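Local coordinates for protein putative 3-hydroxybutyryl-CoA dehydratase (Rhodopseudomonas palustris, PDB 3HIN) that probably acts as a lyase of the enoyl-CoA hydratase/isomerase family, interconverting 3-hydroxyacyl-CoA and enoyl-CoA thioesters, at residues 198-201 against 202-206; 98-101 against 102-106. All blocks are in the same frame, centred on the assembly; numbering follows the deposited sequence.

Contact 1. Residues 198-201 against 202-206; sequences YDKA and LELGN
The backbone oxygen of Y198 accepts a hydrogen bond from the amide of L202, with Y198 O and L202 N 2.8 Å apart. Three more i to i+4 bonds join the two segments: E203 N reaches D199 O, L204 N reaches K200 O, and G205 N reaches A201 O. The bond from L204 N to K200 O is the straightest of the four, at 170°. Over this backbone the side chains pair by character. K200 and E203, one turn apart, form a salt bridge in which K200 NZ stands 3.0 Å from E203 OE2. The ammonium comes from above the carboxylate plane, 62° out of it. Both chains bend at chi2 where they meet. That of E203 leaves its CA with CG between the backbone N and the carbonyl carbon (chi1 76°), where E203 CG lies 3.1 Å from K200 O; on the lysine, K200 CD lies 3.8 Å from E203 CD. With an alanine at K200, the E203 carboxylate would probably lose this positive mate, and Y190 and V132, which the lysine chain also touches, part of their cover. Farther round the helix, Y198 and L202 run side by side; L202 CD2 lies 3.9 Å from Y198 OH, approaching the ring obliquely. L202 also touches V26 and T28, while A201 meets I110 and A112, and L204 meets I130 and V132. The whole illustrates an amphipathic alpha-helix laid against a beta-sheet, as in the crotonase fold: helix 197-208 turns its apolar side to the strands and carries an i to i+3 lysine-glutamate pair along its flank.

Contact 2. Residues 98-101 against 102-106; sequences VFDK and IQYCR
D100 and Y104 lie alongside each other at the last turn of helix 85-103, a helix C-terminus within the crotonase fold, their side chains pointing the same way. The tyrosine can be followed outward from the backbone. Its CB sits 3.4 Å from D100 O, the same oxygen that accepts the hydrogen bond from Y104 N at 2.8 Å. CG passes this carbonyl more distantly, and CD1 lies 3.6 Å from D100 O. Then CE1 comes within 3.7 Å of D100 OD2, which meets the ring at its edge and in its plane, with the carboxylate turned 54° against the ring. At the tip, Y104 OH lies 3.1 Å from Q103 NE2, at an angle too poor for a hydrogen bond. CG is anti to the carbonyl carbon (chi1 -61°), which sets it beside the backbone N and brings the ring edge to D100 OD2. One ring face is covered by Q103 CG, 3.7 Å above the centre. The strongest polar partners of D100 and Q103 lie outside the contact: D100 OD1 forms a salt bridge with R97, and Q103 OE1 takes a hydrogen bond from R157.

On the buried side, F99 and I102 also lie side by side, F99 CD1 3.9 Å from I102 CD1, which meets the ring obliquely; both pack on L124 and A127 of helix 120-127. The helix ends at Q103, and Y104 is the first residue to leave helical phi/psi. F99 O is gripped twice, almost straight by Q103 N and from above its carbonyl plane by I102 N. K101 O, by contrast, has no hydrogen bond from C105 N; C105 CB instead lies 3.2 Å from K101 O.

How the contacts relate
Contacts 1 and 2 sample two helices of one crotonase-type chain: one helix is followed along most of its length, the other only at its C-terminal end. Their centres stand 19 Å apart and their nearest atoms about 11 Å apart, with no direct touch, and contact 2 precedes contact 1 in the chain. Contact 1 lies against the six-stranded sheet, its centre 14 Å from the chain centre; contact 2, at 8 Å, sits where helix 85-103 gives way to the segment leading into strand 109-113. That strand relates them: it follows closely after 102-106, and two of its residues, I110 and A112, touch A201 of contact 1.

Contact 1. Residues 198-201 against 202-206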
ATOM      1  N   TYR A 198     -28.238  20.408  -9.571  1.00 38.59           N
ATOM      2  CA  TYR A 198     -27.478  21.385 -10.370  1.00 37.57           C
ATOM      3  C   TYR A 198     -27.583  22.786  -9.773  1.00 36.98           C
ATOM      4  O   TYR A 198     -26.575  23.483  -9.574  1.00 36.37           O
ATOM      5  CB  TYR A 198     -27.975  21.427 -11.832  1.00 38.05           C
ATOM      6  CG  TYR A 198     -27.326  22.526 -12.629  1.00 36.74           C
ATOM      7  CD1 TYR A 198     -26.046  22.352 -13.220  1.00 38.88           C
ATOM      8  CD2 TYR A 198     -27.970  23.753 -12.778  1.00 37.14           C
ATOM      9  CE1 TYR A 198     -25.437  23.400 -13.942  1.00 36.09           C
ATOM     10  CE2 TYR A 198     -27.409  24.779 -13.501  1.00 38.37           C
ATOM     11  CZ  TYR A 198     -26.145  24.624 -14.075  1.00 40.37           C
ATOM     12  OH  TYR A 198     -25.608  25.702 -14.775  1.00 39.58           O
ATOM     13  N   ASP A 199     -28.814  23.182  -9.507  1.00 36.30           N
ATOM     14  CA  ASP A 199     -29.112  24.493  -8.934  1.00 36.32           C
ATOM     15  C   ASP A 199     -28.367  24.615  -7.610  1.00 35.34           C
ATOM     16  O   ASP A 199     -27.649  25.582  -7.395  1.00 35.91           O
ATOM     17  CB  ASP A 199     -30.622  24.627  -8.755  1.00 35.25           C
ATOM     18  CG  ASP A 199     -31.342  25.030 -10.071  1.00 39.56           C
ATOM     19  OD1 ASP A 199     -30.683  25.474 -11.055  1.00 36.24           O
ATOM     20  OD2 ASP A 199     -32.596  24.955 -10.109  1.00 40.13           O
ATOM     21  N   LYS A 200     -28.505  23.619  -6.741  1.00 34.33           N
ATOM     22  CA  LYS A 200     -27.799  23.673  -5.452  1.00 34.53           C
ATOM     23  C   LYS A 200     -26.266  23.741  -5.683  1.00 34.11           C
ATOM     24  O   LYS A 200     -25.549  24.560  -5.082  1.00 33.97           O
ATOM     25  CB  LYS A 200     -28.167  22.494  -4.534  1.00 33.92           C
ATOM     26  CG  LYS A 200     -27.398  22.536  -3.199  1.00 34.06           C
ATOM     27  CD  LYS A 200     -27.875  23.769  -2.348  1.00 33.42           C
ATOM     28  CE  LYS A 200     -27.479  23.656  -0.878  1.00 34.94           C
ATOM     29  NZ  LYS A 200     -27.882  24.850  -0.076  1.00 30.60           N
ATOM     30  N   ALA A 201     -25.771  22.907  -6.584  1.00 34.34           N
ATOM     31  CA  ALA A 201     -24.336  22.780  -6.772  1.00 33.41           C
ATOM     32  C   ALA A 201     -23.837  24.098  -7.247  1.00 34.17           C
ATOM     33  O   ALA A 201     -22.729  24.511  -6.864  1.00 33.88           O
ATOM     34  CB  ALA A 201     -23.995  21.677  -7.790  1.00 34.89           C
ATOM     35  N   LEU A 202     -24.637  24.769  -8.078  1.00 33.51           N
ATOM     36  CA  LEU A 202     -24.212  26.052  -8.578  1.00 35.12           C
ATOM     37  C   LEU A 202     -24.258  27.134  -7.494  1.00 36.29           C
ATOM     38  O   LEU A 202     -23.388  28.002  -7.436  1.00 38.68           O
ATOM     39  CB  LEU A 202     -25.012  26.443  -9.804  1.00 33.72           C
ATOM     40  CG  LEU A 202     -24.472  27.640 -10.615  1.00 37.90           C
ATOM     41  CD1 LEU A 202     -23.086  27.434 -11.210  1.00 37.65           C
ATOM     42  CD2 LEU A 202     -25.447  28.115 -11.767  1.00 43.56           C
ATOM     43  N   GLU A 203     -25.229  27.123  -6.605  1.00 36.92           N
ATOM     44  CA  GLU A 203     -25.092  28.079  -5.515  1.00 37.82           C
ATOM     45  C   GLU A 203     -23.892  27.785  -4.585  1.00 36.28           C
ATOM     46  O   GLU A 203     -23.256  28.710  -4.095  1.00 37.12           O
ATOM     47  CB  GLU A 203     -26.398  28.270  -4.745  1.00 39.40           C
ATOM     48  CG  GLU A 203     -26.670  27.129  -3.828  1.00 45.32           C
ATOM     49  CD  GLU A 203     -27.293  27.542  -2.490  1.00 51.48           C
ATOM     50  OE1 GLU A 203     -28.413  28.124  -2.541  1.00 51.14           O
ATOM     51  OE2 GLU A 203     -26.680  27.206  -1.424  1.00 50.20           O
ATOM     52  N   LEU A 204     -23.573  26.512  -4.347  1.00 35.20           N
ATOM     53  CA  LEU A 204     -22.346  26.177  -3.639  1.00 34.70           C
ATOM     54  C   LEU A 204     -21.128  26.664  -4.375  1.00 33.76           C
ATOM     55  O   LEU A 204     -20.215  27.173  -3.758  1.00 32.39           O
ATOM     56  CB  LEU A 204     -22.216  24.686  -3.358  1.00 34.35           C
ATOM     57  CG  LEU A 204     -23.311  24.147  -2.429  1.00 34.01           C
ATOM     58  CD1 LEU A 204     -23.147  22.662  -2.271  1.00 37.62           C
ATOM     59  CD2 LEU A 204     -23.209  24.742  -1.076  1.00 38.65           C
ATOM     60  N   GLY A 205     -21.097  26.532  -5.701  1.00 34.23           N
ATOM     61  CA  GLY A 205     -19.888  26.996  -6.456  1.00 33.47           C
ATOM     62  C   GLY A 205     -19.739  28.521  -6.325  1.00 32.55           C
ATOM     63  O   GLY A 205     -18.642  29.038  -6.103  1.00 31.50           O
ATOM     64  N   ASN A 206     -20.846  29.258  -6.428  1.00 34.16           N
ATOM     65  CA  ASN A 206     -20.775  30.722  -6.180  1.00 35.87           C
ATOM     66  C   ASN A 206     -20.264  31.078  -4.778  1.00 35.46           C
ATOM     67  O   ASN A 206     -19.547  32.108  -4.608  1.00 36.66           O
ATOM     68  CB  ASN A 206     -22.129  31.455  -6.449  1.00 37.15           C
ATOM     69  CG  ASN A 206     -22.506  31.440  -7.915  1.00 39.83           C
ATOM     70  OD1 ASN A 206     -23.635  31.065  -8.278  1.00 43.47           O
ATOM     71  ND2 ASN A 206     -21.538  31.816  -8.783  1.00 41.51           N
TER

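Contact 2. Residues 98-101 against 102-106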
ATOM      1  N   VAL A  98      -6.827  11.135 -14.753  1.00 33.30           N
ATOM      2  CA  VAL A  98      -7.955  12.027 -14.962  1.00 34.31           C
ATOM      3  C   VAL A  98      -8.531  12.454 -13.586  1.00 34.08           C
ATOM      4  O   VAL A  98      -8.723  13.600 -13.332  1.00 34.07           O
ATOM      5  CB  VAL A  98      -9.103  11.369 -15.751  1.00 33.83           C
ATOM      6  CG1 VAL A  98     -10.297  12.343 -15.790  1.00 30.76           C
ATOM      7  CG2 VAL A  98      -8.667  10.901 -17.192  1.00 33.47           C
ATOM      8  N   PHE A  99      -8.788  11.499 -12.692  1.00 36.04           N
ATOM      9  CA  PHE A  99      -9.395  11.854 -11.395  1.00 35.01           C
ATOM     10  C   PHE A  99      -8.472  12.657 -10.496  1.00 36.96           C
ATOM     11  O   PHE A  99      -8.942  13.373  -9.595  1.00 36.14           O
ATOM     12  CB  PHE A  99      -9.880  10.589 -10.687  1.00 36.59           C
ATOM     13  CG  PHE A  99     -11.056   9.933 -11.369  1.00 35.94           C
ATOM     14  CD1 PHE A  99     -11.896  10.694 -12.193  1.00 38.37           C
ATOM     15  CD2 PHE A  99     -11.332   8.565 -11.181  1.00 34.73           C
ATOM     16  CE1 PHE A  99     -13.029  10.100 -12.847  1.00 33.14           C
ATOM     17  CE2 PHE A  99     -12.440   7.955 -11.808  1.00 35.68           C
ATOM     18  CZ  PHE A  99     -13.306   8.744 -12.613  1.00 35.11           C
ATOM     19  N   ASP A 100      -7.153  12.530 -10.687  1.00 37.01           N
ATOM     20  CA  ASP A 100      -6.242  13.368  -9.904  1.00 36.61           C
ATOM     21  C   ASP A 100      -6.538  14.838 -10.221  1.00 35.25           C
ATOM     22  O   ASP A 100      -6.387  15.696  -9.361  1.00 36.40           O
ATOM     23  CB  ASP A 100      -4.766  13.093 -10.257  1.00 36.25           C
ATOM     24  CG  ASP A 100      -4.173  11.909  -9.508  1.00 40.45           C
ATOM     25  OD1 ASP A 100      -3.188  11.400 -10.048  1.00 47.83           O
ATOM     26  OD2 ASP A 100      -4.658  11.441  -8.428  1.00 43.96           O
ATOM     27  N   LYS A 101      -6.929  15.155 -11.462  1.00 33.16           N
ATOM     28  CA  LYS A 101      -7.203  16.577 -11.781  1.00 33.26           C
ATOM     29  C   LYS A 101      -8.490  17.056 -11.099  1.00 32.74           C
ATOM     30  O   LYS A 101      -8.714  18.230 -11.005  1.00 33.02           O
ATOM     31  CB  LYS A 101      -7.384  16.746 -13.294  1.00 34.10           C
ATOM     32  CG  LYS A 101      -6.206  16.218 -14.092  1.00 35.77           C
ATOM     33  CD  LYS A 101      -4.981  17.014 -13.835  1.00 39.48           C
ATOM     34  CE  LYS A 101      -4.197  17.190 -15.164  1.00 46.24           C
ATOM     35  NZ  LYS A 101      -3.180  18.307 -14.988  1.00 49.68           N
ATOM     36  N   ILE A 102      -9.343  16.147 -10.661  1.00 31.02           N
ATOM     37  CA  ILE A 102     -10.471  16.531  -9.838  1.00 31.73           C
ATOM     38  C   ILE A 102     -10.037  16.695  -8.376  1.00 32.19           C
ATOM     39  O   ILE A 102     -10.175  17.760  -7.779  1.00 32.47           O
ATOM     40  CB  ILE A 102     -11.530  15.443  -9.873  1.00 32.05           C
ATOM     41  CG1 ILE A 102     -11.879  15.111 -11.347  1.00 33.29           C
ATOM     42  CG2 ILE A 102     -12.784  15.900  -9.100  1.00 28.96           C
ATOM     43  CD1 ILE A 102     -13.226  14.288 -11.504  1.00 29.37           C
ATOM     44  N   GLN A 103      -9.535  15.615  -7.794  1.00 32.53           N
ATOM     45  CA  GLN A 103      -9.085  15.631  -6.402  1.00 33.46           C
ATOM     46  C   GLN A 103      -8.157  16.804  -6.093  1.00 34.44           C
ATOM     47  O   GLN A 103      -8.342  17.500  -5.089  1.00 35.06           O
ATOM     48  CB  GLN A 103      -8.282  14.328  -6.054  1.00 34.44           C
ATOM     49  CG  GLN A 103      -7.919  14.256  -4.500  1.00 34.58           C
ATOM     50  CD  GLN A 103      -7.407  12.858  -4.080  1.00 38.94           C
ATOM     51  OE1 GLN A 103      -7.434  11.918  -4.868  1.00 34.86           O
ATOM     52  NE2 GLN A 103      -6.957  12.718  -2.823  1.00 35.60           N
ATOM     53  N   TYR A 104      -7.151  17.007  -6.959  1.00 35.86           N
ATOM     54  CA  TYR A 104      -6.100  17.957  -6.694  1.00 36.00           C
ATOM     55  C   TYR A 104      -6.337  19.204  -7.524  1.00 36.29           C
ATOM     56  O   TYR A 104      -5.412  19.976  -7.769  1.00 34.46           O
ATOM     57  CB  TYR A 104      -4.669  17.354  -6.907  1.00 36.23           C
ATOM     58  CG  TYR A 104      -4.430  16.201  -5.981  1.00 38.96           C
ATOM     59  CD1 TYR A 104      -4.398  14.868  -6.465  1.00 39.64           C
ATOM     60  CD2 TYR A 104      -4.358  16.415  -4.588  1.00 35.05           C
ATOM     61  CE1 TYR A 104      -4.236  13.788  -5.577  1.00 36.91           C
ATOM     62  CE2 TYR A 104      -4.192  15.354  -3.693  1.00 35.77           C
ATOM     63  CZ  TYR A 104      -4.091  14.031  -4.217  1.00 39.56           C
ATOM     64  OH  TYR A 104      -3.924  12.954  -3.328  1.00 43.98           O
ATOM     65  N   CYS A 105      -7.585  19.418  -7.929  1.00 36.44           N
ATOM     66  CA  CYS A 105      -7.914  20.647  -8.671  1.00 35.92           C
ATOM     67  C   CYS A 105      -7.576  21.890  -7.819  1.00 36.58           C
ATOM     68  O   CYS A 105      -7.745  21.894  -6.595  1.00 36.80           O
ATOM     69  CB  CYS A 105      -9.416  20.633  -9.018  1.00 36.86           C
ATOM     70  SG  CYS A 105     -10.034  22.003 -10.100  1.00 35.59           S
ATOM     71  N   ARG A 106      -7.171  22.968  -8.447  1.00 36.13           N
ATOM     72  CA  ARG A 106      -6.830  24.128  -7.659  1.00 36.09           C
ATOM     73  C   ARG A 106      -8.057  24.846  -7.074  1.00 34.85           C
ATOM     74  O   ARG A 106      -7.976  25.539  -6.041  1.00 33.69           O
ATOM     75  CB  ARG A 106      -5.921  25.081  -8.396  1.00 36.87           C
ATOM     76  CG  ARG A 106      -6.574  25.792  -9.429  1.00 38.33           C
ATOM     77  CD  ARG A 106      -5.852  27.158  -9.778  1.00 41.17           C
ATOM     78  NE  ARG A 106      -6.481  27.576 -11.047  1.00 42.08           N
ATOM     79  CZ  ARG A 106      -7.586  28.306 -11.121  1.00 45.05           C
ATOM     80  NH1 ARG A 106      -8.113  28.803 -10.022  1.00 51.09           N
ATOM     81  NH2 ARG A 106      -8.143  28.589 -12.275  1.00 41.43           N
TER